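Local atomic coordinates of amidohydrolase (Brucella melitensis biovar Abortus, PDB entry 4F0L), a protein that probably acts as a metal-dependent deaminase of the amidohydrolase family, here with an iron ion in its active site. Residues 63-72 against 109-117. Sequence-based numbering, arbitrary orientation.
With FE (Fe (III) ion), chain E.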
loop_
_atom_site.group_PDB
_atom_site.type_symbol
_atom_site.label_atom_id
_atom_site.label_comp_id
_atom_site.label_asym_id
_atom_site.label_seq_id
_atom_site.Cartn_x
_atom_site.Cartn_y
_atom_site.Cartn_z
ATOM N N ASN B 63 -8.176 -14.981 -5.932
ATOM C CA ASN B 63 -7.034 -14.265 -6.466
ATOM C C ASN B 63 -6.983 -14.662 -7.918
ATOM O O ASN B 63 -6.441 -15.681 -8.269
ATOM C CB ASN B 63 -5.759 -14.662 -5.706
ATOM C CG ASN B 63 -4.604 -13.705 -5.965
ATOM O OD1 ASN B 63 -4.274 -13.394 -7.113
ATOM N ND2 ASN B 63 -4.012 -13.217 -4.900
ATOM N N LEU B 64 -7.610 -13.882 -8.786
ATOM C CA LEU B 64 -7.991 -14.438 -10.089
ATOM C C LEU B 64 -6.885 -14.477 -11.154
ATOM O O LEU B 64 -7.152 -14.892 -12.261
ATOM C CB LEU B 64 -9.255 -13.740 -10.623
ATOM C CG LEU B 64 -9.318 -12.225 -10.758
ATOM C CD1 LEU B 64 -8.038 -11.675 -11.366
ATOM C CD2 LEU B 64 -10.534 -11.890 -11.609
ATOM N N HIS B 65 -5.644 -14.098 -10.816
ATOM C CA HIS B 65 -4.545 -14.049 -11.815
ATOM C C HIS B 65 -3.232 -14.017 -11.097
ATOM O O HIS B 65 -2.928 -13.064 -10.364
ATOM C CB HIS B 65 -4.659 -12.806 -12.678
ATOM C CG HIS B 65 -3.710 -12.753 -13.835
ATOM N ND1 HIS B 65 -3.897 -13.491 -14.961
ATOM C CD2 HIS B 65 -2.575 -11.991 -14.052
ATOM C CE1 HIS B 65 -2.888 -13.239 -15.823
ATOM N NE2 HIS B 65 -2.101 -12.302 -15.285
ATOM N N SER B 66 -2.474 -15.082 -11.301
ATOM C CA SER B 66 -1.199 -15.340 -10.659
ATOM C C SER B 66 -0.250 -16.038 -11.629
ATOM O O SER B 66 -0.650 -16.900 -12.391
ATOM C CB SER B 66 -1.414 -16.220 -9.429
ATOM O OG SER B 66 -0.223 -16.823 -8.981
ATOM N N HIS B 67 1.011 -15.616 -11.603
ATOM C CA HIS B 67 2.119 -16.388 -12.146
ATOM C C HIS B 67 3.001 -16.765 -11.019
ATOM O O HIS B 67 3.855 -15.970 -10.588
ATOM C CB HIS B 67 2.906 -15.578 -13.169
ATOM C CG HIS B 67 2.035 -14.801 -14.100
ATOM N ND1 HIS B 67 1.145 -15.390 -14.906
ATOM C CD2 HIS B 67 1.924 -13.441 -14.317
ATOM C CE1 HIS B 67 0.500 -14.431 -15.619
ATOM N NE2 HIS B 67 0.984 -13.252 -15.251
ATOM N N ALA B 68 2.853 -18.003 -10.555
ATOM C CA ALA B 68 3.420 -18.409 -9.270
ATOM C C ALA B 68 4.933 -18.207 -9.218
ATOM O O ALA B 68 5.449 -17.740 -8.217
ATOM C CB ALA B 68 3.067 -19.847 -8.928
ATOM N N PHE B 69 5.642 -18.515 -10.302
ATOM C CA PHE B 69 7.112 -18.439 -10.283
ATOM C C PHE B 69 7.649 -17.041 -10.028
ATOM O O PHE B 69 8.729 -16.899 -9.495
ATOM C CB PHE B 69 7.732 -19.038 -11.562
ATOM C CG PHE B 69 7.577 -18.181 -12.791
ATOM C CD1 PHE B 69 8.525 -17.235 -13.110
ATOM C CD2 PHE B 69 6.477 -18.338 -13.639
ATOM C CE1 PHE B 69 8.380 -16.450 -14.254
ATOM C CE2 PHE B 69 6.325 -17.564 -14.775
ATOM C CZ PHE B 69 7.280 -16.611 -15.081
ATOM N N GLN B 70 6.874 -16.020 -10.400
ATOM C CA GLN B 70 7.295 -14.648 -10.241
ATOM C C GLN B 70 7.375 -14.242 -8.776
ATOM O O GLN B 70 8.069 -13.265 -8.441
ATOM C CB GLN B 70 6.408 -13.685 -11.065
ATOM C CG GLN B 70 6.576 -13.916 -12.573
ATOM C CD GLN B 70 5.706 -13.028 -13.433
ATOM O OE1 GLN B 70 5.117 -12.084 -12.961
ATOM N NE2 GLN B 70 5.680 -13.293 -14.731
ATOM N N TYR B 71 6.681 -14.972 -7.901
ATOM C CA TYR B 71 6.801 -14.734 -6.454
ATOM C C TYR B 71 8.264 -14.828 -6.028
ATOM O O TYR B 71 8.686 -14.165 -5.094
ATOM C CB TYR B 71 6.005 -15.773 -5.694
ATOM C CG TYR B 71 5.973 -15.688 -4.168
ATOM C CD1 TYR B 71 5.263 -14.685 -3.502
ATOM C CD2 TYR B 71 6.587 -16.684 -3.398
ATOM C CE1 TYR B 71 5.216 -14.635 -2.112
ATOM C CE2 TYR B 71 6.528 -16.667 -2.022
ATOM C CZ TYR B 71 5.850 -15.625 -1.372
ATOM O OH TYR B 71 5.796 -15.636 0.003
ATOM N N GLY B 72 9.024 -15.705 -6.679
ATOM C CA GLY B 72 10.447 -15.832 -6.375
ATOM C C GLY B 72 11.252 -14.563 -6.655
ATOM O O GLY B 72 12.268 -14.329 -6.023
ATOM N N VAL B 109 8.179 -22.769 -4.617
ATOM C CA VAL B 109 7.770 -21.385 -4.799
ATOM C C VAL B 109 6.236 -21.224 -4.789
ATOM O O VAL B 109 5.706 -20.365 -4.069
ATOM C CB VAL B 109 8.355 -20.796 -6.080
ATOM C CG1 VAL B 109 7.797 -19.407 -6.347
ATOM C CG2 VAL B 109 9.889 -20.774 -5.985
ATOM N N ALA B 110 5.538 -22.052 -5.574
ATOM C CA ALA B 110 4.076 -21.987 -5.606
ATOM C C ALA B 110 3.460 -22.277 -4.236
ATOM O O ALA B 110 2.511 -21.631 -3.832
ATOM C CB ALA B 110 3.534 -22.963 -6.639
ATOM N N LEU B 111 3.988 -23.259 -3.522
ATOM C CA LEU B 111 3.471 -23.531 -2.185
ATOM C C LEU B 111 3.589 -22.318 -1.279
ATOM O O LEU B 111 2.590 -21.915 -0.639
ATOM C CB LEU B 111 4.110 -24.773 -1.545
ATOM C CG LEU B 111 3.686 -25.063 -0.094
ATOM C CD1 LEU B 111 2.193 -25.300 -0.002
ATOM C CD2 LEU B 111 4.471 -26.237 0.499
ATOM N N ARG B 112 4.770 -21.702 -1.227
ATOM C CA ARG B 112 4.970 -20.588 -0.307
ATOM C C ARG B 112 4.121 -19.384 -0.706
ATOM O O ARG B 112 3.631 -18.653 0.153
ATOM C CB ARG B 112 6.447 -20.209 -0.219
ATOM C CG ARG B 112 6.777 -19.168 0.824
ATOM C CD ARG B 112 6.448 -19.678 2.233
ATOM N NE ARG B 112 6.573 -18.668 3.291
ATOM C CZ ARG B 112 5.645 -17.741 3.586
ATOM N NH1 ARG B 112 4.502 -17.663 2.934
ATOM N NH2 ARG B 112 5.878 -16.878 4.553
ATOM N N LEU B 113 3.945 -19.190 -2.001
ATOM C CA LEU B 113 3.006 -18.185 -2.509
ATOM C C LEU B 113 1.561 -18.420 -2.088
ATOM O O LEU B 113 0.861 -17.493 -1.626
ATOM C CB LEU B 113 3.052 -18.156 -4.016
ATOM C CG LEU B 113 1.957 -17.309 -4.660
ATOM C CD1 LEU B 113 2.031 -15.863 -4.197
ATOM C CD2 LEU B 113 1.954 -17.441 -6.203
ATOM N N TYR B 114 1.118 -19.662 -2.229
ATOM C CA TYR B 114 -0.270 -19.966 -1.898
ATOM C C TYR B 114 -0.491 -19.858 -0.389
ATOM O O TYR B 114 -1.565 -19.450 0.052
ATOM C CB TYR B 114 -0.716 -21.331 -2.484
ATOM C CG TYR B 114 -0.654 -21.413 -4.019
ATOM C CD1 TYR B 114 -0.744 -20.270 -4.820
ATOM C CD2 TYR B 114 -0.515 -22.630 -4.663
ATOM C CE1 TYR B 114 -0.665 -20.346 -6.201
ATOM C CE2 TYR B 114 -0.461 -22.711 -6.022
ATOM C CZ TYR B 114 -0.531 -21.573 -6.793
ATOM O OH TYR B 114 -0.460 -21.635 -8.170
ATOM N N VAL B 115 0.526 -20.186 0.415
ATOM C CA VAL B 115 0.442 -19.932 1.846
ATOM C C VAL B 115 0.281 -18.423 2.139
ATOM O O VAL B 115 -0.560 -17.999 2.946
ATOM C CB VAL B 115 1.648 -20.517 2.590
ATOM C CG1 VAL B 115 1.830 -19.840 3.962
ATOM C CG2 VAL B 115 1.527 -22.044 2.702
ATOM N N ASP B 116 1.113 -17.614 1.500
ATOM C CA ASP B 116 1.027 -16.159 1.633
ATOM C C ASP B 116 -0.398 -15.651 1.215
ATOM O O ASP B 116 -1.037 -14.852 1.914
ATOM C CB ASP B 116 2.124 -15.559 0.739
ATOM C CG ASP B 116 2.771 -14.349 1.326
ATOM O OD1 ASP B 116 1.996 -13.541 1.889
ATOM O OD2 ASP B 116 4.034 -14.172 1.160
ATOM N N MET B 117 -0.900 -16.133 0.079
ATOM C CA MET B 117 -2.264 -15.760 -0.369
ATOM C C MET B 117 -3.311 -16.168 0.663
ATOM O O MET B 117 -4.160 -15.383 1.007
ATOM C CB MET B 117 -2.604 -16.426 -1.700
ATOM C CG MET B 117 -1.857 -15.825 -2.903
ATOM S SD MET B 117 -2.359 -16.646 -4.424
ATOM C CE MET B 117 -1.594 -15.613 -5.684
HETATM FE FE FE E . -0.162 -11.477 -15.807
HETATM O O HOH W 1 -0.086 -9.321 -16.086
HETATM O O HOH W 2 1.950 -10.927 -16.452
#
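Y71 lays one face of its ring over L113, whose CB sits 4.0 Å from the ring centroid in a CH-pi contact. This is the first beta-alpha unit of the amidohydrolase TIM barrel: H65 near the end of strand 56-66 and H67 just beyond it, the His-X-His pair, grip the iron through NE2, and residues 109-117 of helix 103-119 pack behind, at 151° to residues 63-66. With CG anti to the backbone N (chi1 -179°), the Y71 ring reaches across the helix toward D116, and its hydroxyl donates to D116 OD2 at 2.6 Å. That oxygen lies in the ring plane and accepts with its anti lone pair, while the carboxylate stands 84° to the ring. R402 of the second subunit also hydrogen-bonds Y71 OH at the dimer interface.

L113 divides its methyls: CD1 meets Y71 CD1 at 3.5 Å, and CD2 presses on A68 CA at the same distance. A68 CB rests on A110 CB. E127 ties the layers together, hydrogen-bonded to A68 N, S66 OG and Y114 OH. Toward the helix segment's C-terminal end, N63, whose OD1 accepts from S328 N, crosses the extended M117 chain nearly at right angles, its ND2 3.5 Å from M117 CE.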